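Local coordinates for protein, Family 18 Chitinase (Crocus vernus, PDB 3SIM) that probably hydrolyses beta-1,4 linkages in chitin, as a plant glycosyl hydrolase of family 18 built on a TIM barrel, at residues Ile7-Phe12 with Leu33-Asp38; Phe219-His224 with Ile250-Ala255; Phe94-Val99 with Lys134-Glu139; Ser89-Phe94 with Tyr126-Asn131; Ala157-Phe162 with Asn178-Ile183. All blocks are in the same frame, centred on the assembly; numbering follows the deposited sequence.

Contact 1: residues Ile7-Phe12 with Leu33-Asp38; sequences IGYPLF and LSFAVD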
# COMPACT_ATOMS: atom_id res chain seq x y z
N ILE A 7 4.99 4.35 -4.65
CA ILE A 7 6.20 4.81 -5.32
C ILE A 7 7.45 3.95 -5.06
O ILE A 7 7.67 3.43 -4.01
CB ILE A 7 6.52 6.34 -5.03
CG1 ILE A 7 7.70 6.88 -5.86
CG2 ILE A 7 6.84 6.53 -3.65
CD1 ILE A 7 7.80 8.27 -5.90
N GLY A 8 8.27 3.93 -6.09
CA GLY A 8 9.42 3.08 -6.24
C GLY A 8 9.39 1.72 -6.95
O GLY A 8 10.35 1.06 -6.92
N TYR A 9 8.25 1.35 -7.52
CA TYR A 9 8.04 0.19 -8.34
C TYR A 9 6.98 0.50 -9.44
O TYR A 9 6.03 1.14 -9.16
CB TYR A 9 7.61 -0.98 -7.47
CG TYR A 9 7.68 -2.33 -8.13
CD1 TYR A 9 8.81 -3.08 -8.08
CD2 TYR A 9 6.63 -2.82 -8.81
CE1 TYR A 9 8.87 -4.26 -8.68
CE2 TYR A 9 6.67 -4.00 -9.40
CZ TYR A 9 7.78 -4.72 -9.35
OH TYR A 9 7.78 -5.90 -9.95
N PRO A 10 7.18 0.04 -10.66
CA PRO A 10 8.29 -0.79 -11.12
C PRO A 10 9.66 -0.08 -11.02
O PRO A 10 9.72 1.09 -10.91
CB PRO A 10 7.96 -1.02 -12.60
CG PRO A 10 6.58 -0.67 -12.78
CD PRO A 10 6.14 0.17 -11.70
N LEU A 11 10.72 -0.86 -11.03
CA LEU A 11 12.12 -0.41 -10.88
C LEU A 11 12.66 0.48 -12.00
O LEU A 11 12.17 0.44 -13.08
CB LEU A 11 13.08 -1.59 -10.69
CG LEU A 11 12.88 -2.64 -9.61
CD1 LEU A 11 13.97 -3.63 -9.68
CD2 LEU A 11 12.80 -2.08 -8.21
N PHE A 12 13.64 1.30 -11.71
CA PHE A 12 14.33 2.11 -12.70
C PHE A 12 13.50 3.18 -13.47
O PHE A 12 13.87 3.54 -14.54
CB PHE A 12 15.21 1.30 -13.69
CG PHE A 12 15.75 0.01 -13.16
CD1 PHE A 12 16.60 -0.03 -12.10
CD2 PHE A 12 15.38 -1.17 -13.71
CE1 PHE A 12 17.06 -1.21 -11.64
CE2 PHE A 12 15.84 -2.34 -13.24
CZ PHE A 12 16.67 -2.36 -12.21
N LEU A 33 6.39 3.70 0.03
CA LEU A 33 7.61 3.15 -0.59
C LEU A 33 7.50 1.63 -0.94
O LEU A 33 7.20 0.84 -0.11
CB LEU A 33 8.82 3.42 0.29
CG LEU A 33 9.24 4.84 0.61
CD1 LEU A 33 10.24 4.92 1.72
CD2 LEU A 33 9.76 5.51 -0.63
N SER A 34 7.75 1.27 -2.17
CA SER A 34 7.62 -0.11 -2.57
C SER A 34 8.87 -0.74 -3.17
O SER A 34 9.28 -0.33 -4.20
CB SER A 34 6.46 -0.26 -3.57
OG SER A 34 5.55 0.77 -3.56
N PHE A 35 9.44 -1.75 -2.57
CA PHE A 35 9.03 -2.45 -1.38
C PHE A 35 10.23 -2.78 -0.43
O PHE A 35 11.35 -2.77 -0.81
CB PHE A 35 8.37 -3.78 -1.76
CG PHE A 35 7.11 -3.66 -2.57
CD1 PHE A 35 5.91 -3.60 -1.97
CD2 PHE A 35 7.15 -3.64 -3.94
CE1 PHE A 35 4.78 -3.51 -2.68
CE2 PHE A 35 6.01 -3.54 -4.67
CZ PHE A 35 4.82 -3.48 -4.04
N ALA A 36 9.91 -3.08 0.81
CA ALA A 36 10.77 -3.79 1.70
C ALA A 36 10.30 -5.24 1.71
O ALA A 36 9.15 -5.49 1.87
CB ALA A 36 10.75 -3.22 3.05
N VAL A 37 11.23 -6.15 1.49
CA VAL A 37 11.01 -7.58 1.35
C VAL A 37 11.97 -8.42 2.22
O VAL A 37 13.13 -8.17 2.23
CB VAL A 37 11.12 -8.07 -0.13
CG1 VAL A 37 10.54 -9.40 -0.30
CG2 VAL A 37 10.50 -7.15 -1.10
N ASP A 38 11.45 -9.43 2.88
CA ASP A 38 12.26 -10.37 3.63
C ASP A 38 12.82 -11.53 2.77
O ASP A 38 12.55 -12.67 3.01
CB ASP A 38 11.58 -10.86 4.90
CG ASP A 38 10.24 -11.59 4.66
OD1 ASP A 38 9.54 -11.31 3.72
OD2 ASP A 38 9.97 -12.46 5.43
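The carbonyl oxygen I7 O is gripped by one firm hydrogen bond, a CA-H...O contact and a weak, unsettled approach of S34 OG: S34 N reaches it at 2.8 Å, lying in the carbonyl plane, and L33 CA makes the CA-H...O contact at 3.4 Å. The proton of S34 OG may go to V32 O instead. On the buried side of the same pairing, I7 CG2 meets L33 CD2. The S34 N bond and the I7-L33 pairing belong to the parallel rung between strands 2-7 and 28-37, the first two strands of the TIM barrel, and past I7 the chain leaves the sheet for a loop. G8 makes the turn with a positive phi of 93°, where a CB would press against I7 O and come within 3.3 Å of S34 O. The peptide between S34 and F35 is cis, a non-proline cis bond of the kind seen in other family 18 chitinases. It folds F35 back so that S34 CB sits 3.3 Å above the centre of one face of the F35 ring. The CE2 edge of that ring then turns to Y9, F35 CE2 lying over one face of Y9, 4.0 Å from Y9 CG, in a T-shaped pair with the planes at 64°. Y9 holds CG anti to its backbone N (chi1 -165°), while its carbonyl oxygen accepts from T254 OG1.

Contact 2: residues Phe219-His224 with Ile250-Ala255; sequences FSTGPH and IAVWTA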
# COMPACT_ATOMS: atom_id res chain seq x y z
N PHE A 219 -7.17 3.00 -8.34
CA PHE A 219 -6.88 2.73 -9.74
C PHE A 219 -5.36 2.58 -10.03
O PHE A 219 -4.56 3.03 -9.29
CB PHE A 219 -7.52 3.76 -10.68
CG PHE A 219 -7.03 5.18 -10.50
CD1 PHE A 219 -5.90 5.63 -11.10
CD2 PHE A 219 -7.76 6.08 -9.74
CE1 PHE A 219 -5.49 6.95 -10.93
CE2 PHE A 219 -7.34 7.38 -9.59
CZ PHE A 219 -6.22 7.81 -10.17
N SER A 220 -5.06 1.98 -11.16
CA SER A 220 -3.72 1.83 -11.70
C SER A 220 -3.49 2.73 -12.90
O SER A 220 -4.36 2.96 -13.67
CB SER A 220 -3.42 0.38 -12.07
OG SER A 220 -2.35 0.21 -12.94
N THR A 221 -2.31 3.27 -12.97
CA THR A 221 -1.83 4.05 -14.09
C THR A 221 -0.88 3.22 -15.01
O THR A 221 -0.21 3.74 -15.80
CB THR A 221 -1.23 5.38 -13.58
OG1 THR A 221 -0.02 5.12 -12.87
CG2 THR A 221 -2.31 6.18 -12.72
N GLY A 222 -0.84 1.91 -14.80
CA GLY A 222 -0.01 0.96 -15.51
C GLY A 222 -0.40 0.67 -16.96
O GLY A 222 -1.45 1.00 -17.37
N PRO A 223 0.46 0.07 -17.73
CA PRO A 223 0.17 -0.06 -19.15
C PRO A 223 -0.80 -1.19 -19.47
O PRO A 223 -1.13 -1.33 -20.60
CB PRO A 223 1.54 -0.30 -19.76
CG PRO A 223 2.27 -0.90 -18.73
CD PRO A 223 1.83 -0.35 -17.44
N HIS A 224 -1.21 -1.97 -18.49
CA HIS A 224 -2.04 -3.12 -18.68
C HIS A 224 -3.46 -2.91 -18.15
O HIS A 224 -3.65 -2.37 -17.13
CB HIS A 224 -1.38 -4.34 -18.03
ND1 HIS A 224 0.36 -4.97 -19.73
CE1 HIS A 224 1.67 -5.03 -19.84
NE2 HIS A 224 2.21 -4.67 -18.70
N ILE A 250 -8.60 7.86 -1.91
CA ILE A 250 -8.18 7.25 -3.15
C ILE A 250 -6.68 6.84 -3.12
O ILE A 250 -5.83 7.61 -2.76
CB ILE A 250 -8.40 8.15 -4.39
CG1 ILE A 250 -9.85 8.51 -4.58
CG2 ILE A 250 -7.77 7.54 -5.62
CD1 ILE A 250 -10.10 9.71 -5.31
N ALA A 251 -6.42 5.63 -3.54
CA ALA A 251 -5.07 5.09 -3.66
C ALA A 251 -4.60 4.84 -5.13
O ALA A 251 -5.29 4.27 -5.93
CB ALA A 251 -4.97 3.85 -2.88
N VAL A 252 -3.40 5.22 -5.43
CA VAL A 252 -2.89 5.08 -6.77
C VAL A 252 -1.59 4.18 -6.90
O VAL A 252 -0.68 4.34 -6.16
CB VAL A 252 -2.67 6.46 -7.39
CG1 VAL A 252 -2.07 6.36 -8.76
CG2 VAL A 252 -3.91 7.31 -7.37
N TRP A 253 -1.58 3.24 -7.84
CA TRP A 253 -0.47 2.38 -8.23
C TRP A 253 -0.04 2.74 -9.70
O TRP A 253 -0.70 2.42 -10.60
CB TRP A 253 -0.88 0.90 -8.09
CG TRP A 253 -0.83 0.26 -6.72
CD1 TRP A 253 0.21 -0.39 -6.18
CD2 TRP A 253 -1.87 0.19 -5.75
NE1 TRP A 253 -0.08 -0.82 -4.95
CE2 TRP A 253 -1.37 -0.49 -4.66
CE3 TRP A 253 -3.18 0.65 -5.70
CZ2 TRP A 253 -2.12 -0.73 -3.53
CZ3 TRP A 253 -3.91 0.42 -4.58
CH2 TRP A 253 -3.38 -0.27 -3.51
N THR A 254 1.04 3.46 -9.91
CA THR A 254 2.00 3.94 -8.96
C THR A 254 2.59 5.23 -9.57
O THR A 254 2.35 5.51 -10.71
CB THR A 254 3.22 2.93 -8.78
OG1 THR A 254 3.99 2.91 -9.95
CG2 THR A 254 2.79 1.51 -8.36
N ALA A 255 3.39 5.98 -8.81
CA ALA A 255 4.01 7.19 -9.37
C ALA A 255 4.94 6.82 -10.58
O ALA A 255 5.07 7.53 -11.53
CB ALA A 255 4.76 7.92 -8.32
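The F219 ring receives V252 CG2 over one face, a CH-pi contact 4.1 Å from the ring centroid, while I250 CG2 comes in obliquely near F219 CE2; T221 CG2, a neighbour in the same segment, lies at the ring edge, in plane. The V252 and I250 contacts cross two parallel neighbours of the TIM barrel, strands 215-220 and 250-253, joined through helix 230-243 as a beta-alpha-beta unit. F219 holds its ring in the crowded position between backbone N and carbonyl carbon (chi1 62°), in edge-to-face contact with F234. An alanine at F219 would remove the ring and would probably leave V252 and I250 poorly packed. On the other face of the sheet, W253 stacks on Y6 and makes a cation-pi contact with K188. The backbone bonds of F219 N to A251 O and of W253 N to F219 O are weak, whereas T221 N reaches W253 O at 3.0 Å from above the carbonyl plane. Just beyond, S220 OG accepts from G222 N at 2.9 Å, forming an ST turn.

Contact 3: residues Phe94-Val99 with Lys134-Glu139; sequences FQAASV and KNTFAE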
# COMPACT_ATOMS: atom_id res chain seq x y z
N PHE A 94 5.00 -15.48 1.32
CA PHE A 94 5.11 -15.33 2.77
C PHE A 94 5.52 -16.65 3.40
O PHE A 94 4.89 -17.64 3.23
CB PHE A 94 3.83 -14.85 3.47
CG PHE A 94 4.03 -14.47 4.91
CD1 PHE A 94 4.35 -13.21 5.26
CD2 PHE A 94 3.95 -15.39 5.92
CE1 PHE A 94 4.57 -12.87 6.54
CE2 PHE A 94 4.17 -15.01 7.22
CZ PHE A 94 4.48 -13.76 7.50
N GLN A 95 6.61 -16.60 4.14
CA GLN A 95 7.17 -17.75 4.81
C GLN A 95 7.71 -17.42 6.19
O GLN A 95 8.55 -16.58 6.31
CB GLN A 95 8.31 -18.35 3.99
CG GLN A 95 8.11 -18.46 2.51
CD GLN A 95 9.22 -19.19 1.84
OE1 GLN A 95 9.64 -20.21 2.29
NE2 GLN A 95 9.70 -18.65 0.76
N ALA A 96 7.21 -18.12 7.21
CA ALA A 96 7.74 -18.03 8.57
C ALA A 96 8.24 -19.38 9.13
O ALA A 96 7.55 -20.36 9.09
CB ALA A 96 6.76 -17.44 9.49
N ALA A 97 9.46 -19.40 9.62
CA ALA A 97 10.02 -20.56 10.30
C ALA A 97 9.35 -20.87 11.66
O ALA A 97 9.11 -21.99 11.97
CB ALA A 97 11.48 -20.47 10.41
N SER A 98 9.05 -19.82 12.40
CA SER A 98 8.14 -19.81 13.52
C SER A 98 7.59 -18.40 13.64
O SER A 98 8.21 -17.51 13.22
CB SER A 98 8.83 -20.17 14.83
OG SER A 98 9.84 -19.29 15.17
N VAL A 99 6.47 -18.26 14.31
CA VAL A 99 5.91 -16.95 14.53
C VAL A 99 6.85 -16.06 15.35
O VAL A 99 7.05 -14.93 15.01
CB VAL A 99 4.54 -17.02 15.18
CG1 VAL A 99 4.10 -15.71 15.60
CG2 VAL A 99 3.52 -17.65 14.24
N LYS A 134 -3.21 -19.08 6.99
CA LYS A 134 -3.86 -17.82 7.34
C LYS A 134 -3.62 -17.37 8.79
O LYS A 134 -3.47 -16.21 9.04
CB LYS A 134 -5.36 -17.79 7.01
CG LYS A 134 -6.23 -18.82 7.71
CD LYS A 134 -7.58 -19.02 7.08
CE LYS A 134 -8.37 -20.15 7.71
NZ LYS A 134 -9.64 -20.38 7.10
N ASN A 135 -3.64 -18.31 9.71
CA ASN A 135 -3.39 -17.98 11.10
C ASN A 135 -1.96 -17.50 11.41
O ASN A 135 -1.78 -16.58 12.15
CB ASN A 135 -3.89 -19.08 12.02
CG ASN A 135 -5.41 -19.22 12.00
OD1 ASN A 135 -6.11 -18.28 11.89
ND2 ASN A 135 -5.86 -20.39 12.06
N THR A 136 -0.99 -18.16 10.80
CA THR A 136 0.42 -17.86 10.92
C THR A 136 0.75 -16.46 10.40
O THR A 136 1.39 -15.72 11.06
CB THR A 136 1.34 -18.97 10.22
OG1 THR A 136 1.23 -20.22 10.90
CG2 THR A 136 2.75 -18.52 10.15
N PHE A 137 0.21 -16.14 9.23
CA PHE A 137 0.22 -14.80 8.64
C PHE A 137 -0.48 -13.75 9.52
O PHE A 137 0.05 -12.76 9.76
CB PHE A 137 -0.49 -14.82 7.25
CG PHE A 137 -0.51 -13.48 6.51
CD1 PHE A 137 0.66 -12.87 6.05
CD2 PHE A 137 -1.68 -12.81 6.31
CE1 PHE A 137 0.57 -11.64 5.38
CE2 PHE A 137 -1.71 -11.62 5.68
CZ PHE A 137 -0.63 -11.06 5.19
N ALA A 138 -1.67 -14.03 10.00
CA ALA A 138 -2.38 -13.11 10.85
C ALA A 138 -1.62 -12.76 12.15
O ALA A 138 -1.55 -11.65 12.49
CB ALA A 138 -3.77 -13.61 11.16
N GLU A 139 -1.09 -13.77 12.79
CA GLU A 139 -0.30 -13.64 13.99
C GLU A 139 1.02 -12.90 13.80
O GLU A 139 1.25 -12.03 14.54
CB GLU A 139 0.02 -15.00 14.60
CG GLU A 139 -0.96 -15.59 15.49
CD GLU A 139 -0.57 -17.02 15.97
OE1 GLU A 139 0.51 -17.20 16.56
OE2 GLU A 139 -1.38 -17.92 15.72
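With CG anti to the backbone N in both residues (chi1 -170° in F94, -179° in F137), the two phenyl rings meet between the backbones at nearly a right angle. The planes stand 85° apart, and F137 offers its edge: its CD1 sits over the centre of one face of F94, 3.8 Å from F94 CD1. This T-shaped pair packs the loop that runs from strand 90-91 into helix 99-116 against the first turns of helix 134-150, in the outer helical layer of the TIM barrel. Further along, the contact passes to aliphatic groups. A96 CB approaches T136 CG2 at 4.2 Å, and V99 CG2, pointing in from the first turn of its helix, comes to 4.3 Å from the same methyl, T136 CG2. T136 keeps its hydroxyl for D133, so it is the carbon branch that faces the loop. V99 also lies across the end of the E139 side chain, V99 CG2 being 3.8 Å from E139 OE1. No hydrogen bond spans the two segments.

Contact 4: residues Ser89-Phe94 with Tyr126-Asn131; sequences SNTVQF and YEHFQN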
# COMPACT_ATOMS: atom_id res chain seq x y z
N SER A 89 12.97 -12.09 -10.55
CA SER A 89 12.01 -12.90 -11.22
C SER A 89 11.31 -13.90 -10.30
O SER A 89 10.53 -14.67 -10.75
CB SER A 89 12.61 -13.53 -12.51
OG SER A 89 13.46 -14.61 -12.29
N ASN A 90 11.63 -13.89 -9.03
CA ASN A 90 11.10 -14.86 -8.10
C ASN A 90 9.80 -14.37 -7.42
O ASN A 90 9.73 -13.27 -6.95
CB ASN A 90 12.12 -15.26 -7.04
CG ASN A 90 13.46 -15.79 -7.62
OD1 ASN A 90 13.63 -16.97 -7.84
ND2 ASN A 90 14.38 -14.90 -7.82
N THR A 91 8.82 -15.23 -7.35
CA THR A 91 7.59 -14.91 -6.68
C THR A 91 7.85 -14.67 -5.16
O THR A 91 8.54 -15.39 -4.55
CB THR A 91 6.52 -15.99 -6.92
OG1 THR A 91 6.22 -16.04 -8.30
CG2 THR A 91 5.28 -15.69 -6.14
N VAL A 92 7.26 -13.63 -4.59
CA VAL A 92 7.33 -13.41 -3.15
C VAL A 92 6.22 -14.18 -2.38
O VAL A 92 5.06 -13.87 -2.41
CB VAL A 92 7.35 -11.89 -2.76
CG1 VAL A 92 7.28 -11.70 -1.33
CG2 VAL A 92 8.53 -11.19 -3.35
N GLN A 93 6.69 -15.20 -1.70
CA GLN A 93 5.89 -16.10 -0.89
C GLN A 93 6.08 -15.76 0.59
O GLN A 93 7.20 -15.77 1.04
CB GLN A 93 6.29 -17.57 -1.12
CG GLN A 93 6.03 -18.10 -2.54
CD GLN A 93 4.62 -18.51 -2.82
OE1 GLN A 93 4.30 -18.80 -3.94
NE2 GLN A 93 3.77 -18.48 -1.83
N PHE A 94 5.00 -15.48 1.32
CA PHE A 94 5.11 -15.33 2.77
C PHE A 94 5.52 -16.65 3.40
O PHE A 94 4.89 -17.64 3.23
CB PHE A 94 3.83 -14.85 3.47
CG PHE A 94 4.03 -14.47 4.91
CD1 PHE A 94 4.35 -13.21 5.26
CD2 PHE A 94 3.95 -15.39 5.92
CE1 PHE A 94 4.57 -12.87 6.54
CE2 PHE A 94 4.17 -15.01 7.22
CZ PHE A 94 4.48 -13.76 7.50
N TYR A 126 1.72 -8.56 1.00
CA TYR A 126 1.97 -9.92 0.60
C TYR A 126 0.81 -10.46 -0.28
O TYR A 126 -0.32 -10.21 -0.01
CB TYR A 126 2.25 -10.81 1.77
CG TYR A 126 3.55 -10.61 2.42
CD1 TYR A 126 4.69 -11.23 1.95
CD2 TYR A 126 3.65 -9.84 3.56
CE1 TYR A 126 5.89 -11.05 2.56
CE2 TYR A 126 4.82 -9.67 4.19
CZ TYR A 126 5.96 -10.27 3.70
OH TYR A 126 7.11 -10.06 4.33
N GLU A 127 1.14 -11.12 -1.37
CA GLU A 127 0.19 -11.63 -2.34
C GLU A 127 0.19 -13.19 -2.65
O GLU A 127 -0.56 -13.67 -3.44
CB GLU A 127 0.23 -10.75 -3.60
CG GLU A 127 0.06 -9.22 -3.37
CD GLU A 127 -0.02 -8.36 -4.64
OE1 GLU A 127 0.14 -8.85 -5.71
OE2 GLU A 127 -0.25 -7.19 -4.55
N HIS A 128 1.13 -13.90 -2.05
CA HIS A 128 1.26 -15.32 -2.24
C HIS A 128 1.48 -16.04 -0.93
O HIS A 128 2.27 -15.65 -0.14
CB HIS A 128 2.32 -15.65 -3.30
CG HIS A 128 2.16 -14.88 -4.56
ND1 HIS A 128 1.44 -15.34 -5.62
CD2 HIS A 128 2.62 -13.67 -4.93
CE1 HIS A 128 1.45 -14.45 -6.58
NE2 HIS A 128 2.15 -13.43 -6.18
N PHE A 129 0.68 -17.06 -0.73
CA PHE A 129 0.56 -17.78 0.52
C PHE A 129 0.72 -19.33 0.44
O PHE A 129 0.33 -20.02 1.31
CB PHE A 129 -0.68 -17.33 1.31
CG PHE A 129 -0.85 -15.83 1.48
CD1 PHE A 129 -0.39 -15.20 2.59
CD2 PHE A 129 -1.45 -15.07 0.54
CE1 PHE A 129 -0.55 -13.83 2.77
CE2 PHE A 129 -1.59 -13.71 0.70
CZ PHE A 129 -1.17 -13.11 1.82
N GLN A 130 1.32 -19.83 -0.62
CA GLN A 130 1.46 -21.25 -0.89
C GLN A 130 2.36 -22.01 0.08
O GLN A 130 2.32 -23.17 0.13
CB GLN A 130 1.90 -21.49 -2.32
CG GLN A 130 0.88 -21.40 -3.35
CD GLN A 130 1.48 -21.41 -4.74
OE1 GLN A 130 1.54 -22.42 -5.36
NE2 GLN A 130 1.88 -20.28 -5.22
N ASN A 131 3.19 -21.32 0.83
CA ASN A 131 4.06 -21.92 1.83
C ASN A 131 3.73 -21.52 3.30
O ASN A 131 4.58 -21.58 4.15
CB ASN A 131 5.54 -21.64 1.52
CG ASN A 131 5.95 -22.07 0.13
OD1 ASN A 131 5.77 -23.17 -0.23
ND2 ASN A 131 6.43 -21.17 -0.63
O HOH W 1 3.83 -11.52 -2.09
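At its buried end the contact is tight and aromatic. F94 drives an edge into Y126, CD1 of F94 standing 3.5 Å above the centre of the tyrosine face with the planes at 86°, a T-shaped stack, while V92 CG1 lies 4.2 Å from Y126 CE1. One straight backbone bond pins this end, F94 N to H128 O at 3.1 Å with the donor in the carbonyl plane. A water bridges the two segments, donating a hydrogen bond to V92 O and accepting one from E127 N. Toward solvent the contact loosens. T91 CG2 rests over the centre of the H128 ring, 3.6 Å from its centroid, but T91 itself is exposed; Q93, bent at chi2, lies across H128 CB beside the exposed Q130 and N131, its CG touching N131 ND2 at 3.6 Å. An alanine at Y126 would take away the ring face on which F94 rests and the hydroxyl bonded to D38, and would probably loosen the packing of F94 and V92 between the two segments. The sequence leading to E127 matches the family 18 signature DGxDxDxE, whose glutamate acts as general acid in relatives. E127 OE2 lies close to D125 OD2, and two like charges so placed would probably share a proton and raise the pKa of E127, consistent with a role as proton donor.

Contact 5: residues Ala157-Phe162 with Asn178-Ile183; sequences ASISPF and NAINHI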
# COMPACT_ATOMS: atom_id res chain seq x y z
N ALA A 157 -0.97 2.10 10.15
CA ALA A 157 -0.88 0.91 9.32
C ALA A 157 -2.10 0.63 8.41
O ALA A 157 -3.20 0.81 8.81
CB ALA A 157 -0.58 -0.26 10.16
N SER A 158 -1.80 0.15 7.22
CA SER A 158 -2.74 -0.23 6.18
C SER A 158 -2.50 -1.65 5.60
O SER A 158 -1.43 -2.18 5.66
CB SER A 158 -2.66 0.75 5.00
OG SER A 158 -1.40 0.79 4.43
N ILE A 159 -3.53 -2.18 4.99
CA ILE A 159 -3.46 -3.44 4.25
C ILE A 159 -3.94 -3.25 2.81
O ILE A 159 -4.73 -2.41 2.57
CB ILE A 159 -4.18 -4.62 4.97
CG1 ILE A 159 -5.67 -4.35 5.20
CG2 ILE A 159 -3.55 -4.98 6.24
CD1 ILE A 159 -6.43 -5.45 5.82
N SER A 160 -3.45 -4.05 1.87
CA SER A 160 -3.83 -3.90 0.49
C SER A 160 -4.33 -5.20 -0.17
O SER A 160 -3.76 -5.66 -1.07
CB SER A 160 -2.73 -3.20 -0.34
OG SER A 160 -2.13 -2.13 0.27
N PRO A 161 -5.44 -5.74 0.29
CA PRO A 161 -6.02 -6.96 -0.25
C PRO A 161 -6.75 -6.84 -1.61
O PRO A 161 -6.89 -5.80 -2.19
CB PRO A 161 -6.99 -7.39 0.87
CG PRO A 161 -7.44 -6.25 1.40
CD PRO A 161 -6.35 -5.19 1.29
N PHE A 162 -7.18 -7.99 -2.11
CA PHE A 162 -8.00 -8.17 -3.30
C PHE A 162 -8.66 -9.55 -3.19
O PHE A 162 -8.32 -10.31 -2.34
CB PHE A 162 -7.22 -7.96 -4.62
CG PHE A 162 -5.92 -8.67 -4.68
CD1 PHE A 162 -4.74 -8.16 -4.13
CD2 PHE A 162 -5.84 -9.91 -5.27
CE1 PHE A 162 -3.58 -8.87 -4.20
CE2 PHE A 162 -4.66 -10.58 -5.32
CZ PHE A 162 -3.56 -10.06 -4.77
N ASN A 178 -8.30 -3.40 15.65
CA ASN A 178 -7.79 -2.15 16.19
C ASN A 178 -6.38 -1.72 15.79
O ASN A 178 -6.00 -0.64 16.07
CB ASN A 178 -7.89 -2.10 17.69
CG ASN A 178 -7.05 -3.09 18.32
OD1 ASN A 178 -5.84 -3.03 18.31
N ALA A 179 -5.59 -2.59 15.22
CA ALA A 179 -4.26 -2.25 14.73
C ALA A 179 -4.15 -1.67 13.30
O ALA A 179 -3.16 -1.09 12.96
CB ALA A 179 -3.31 -3.40 14.89
N ILE A 180 -5.19 -1.87 12.51
CA ILE A 180 -5.27 -1.44 11.13
C ILE A 180 -6.15 -0.16 10.94
O ILE A 180 -7.33 -0.14 11.21
CB ILE A 180 -5.79 -2.58 10.25
CG1 ILE A 180 -4.86 -3.77 10.23
CG2 ILE A 180 -5.99 -2.13 8.90
CD1 ILE A 180 -5.51 -4.97 10.11
N ASN A 181 -5.50 0.90 10.50
CA ASN A 181 -6.11 2.16 10.17
C ASN A 181 -7.05 2.31 8.97
O ASN A 181 -8.02 2.94 9.10
CB ASN A 181 -5.12 3.27 10.21
CG ASN A 181 -4.50 3.41 11.56
OD1 ASN A 181 -5.07 3.90 12.44
ND2 ASN A 181 -3.39 2.90 11.70
N HIS A 182 -6.68 1.75 7.83
CA HIS A 182 -7.45 1.75 6.59
C HIS A 182 -7.01 0.64 5.62
O HIS A 182 -6.01 0.02 5.82
CB HIS A 182 -7.46 3.10 5.87
CG HIS A 182 -6.11 3.70 5.71
ND1 HIS A 182 -5.35 3.51 4.60
CD2 HIS A 182 -5.38 4.46 6.54
CE1 HIS A 182 -4.21 4.14 4.74
NE2 HIS A 182 -4.21 4.72 5.91
N ILE A 183 -7.78 0.46 4.59
CA ILE A 183 -7.67 -0.64 3.68
C ILE A 183 -7.63 -0.14 2.24
O ILE A 183 -8.58 0.34 1.72
CB ILE A 183 -8.80 -1.65 3.91
CG1 ILE A 183 -8.89 -2.01 5.37
CG2 ILE A 183 -8.61 -2.90 3.05
CD1 ILE A 183 -10.02 -2.77 5.67
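The two backbones run broadly parallel, their short stretches 45° apart, with N181 N giving A157 O a bond of 2.9 Å, nearly along the C=O axis though bent at the hydrogen, and I159 N reaching H182 O only weakly at 3.4 Å. The apolar side chains share one face. I159 holds CG1 in the crowded position between backbone N and carbonyl carbon (chi1 59°), beside I183 and pointing the same way, with I159 CG1 at 3.9 Å from I183 CG2. The same methyl is touched from the loop side by P161 CD at 3.7 Å, crossing at about a right angle. On the other face S158 CB approaches H182 CE1 at 3.7 Å; S158 OG bonds D123 of the family 18 signature, and H182 ND1 bonds N184, while the buried H182 NE2 finds no partner in the model. Helix 166-175 connects the strands of this TIM-barrel beta-alpha-beta unit, beside strand 121-125; its Y169 and L172 pack on I159, and I145 of helix 134-150 on A157.

From the N terminus, contact 1 closes first, joining the end of strand 2-7 to strand 28-37. Contacts 3 and 4 follow and cross: 89-94 meets 126-131 and 94-99 meets 134-139, so their segments alternate along the chain and share F94. Y126 OH bonds D38 OD1, which links this loop region to contact 1. Contact 5 then closes the helical crossover from strand 156-159 to strand 182-184 and touches contact 4 where F162 packs on E127. Contact 2 comes last, at strands 215-220 and 250-253. T254 OG1 bonds Y9 O, so contacts 1 and 2 meet where the last barrel strand pairs with the first and closes the barrel.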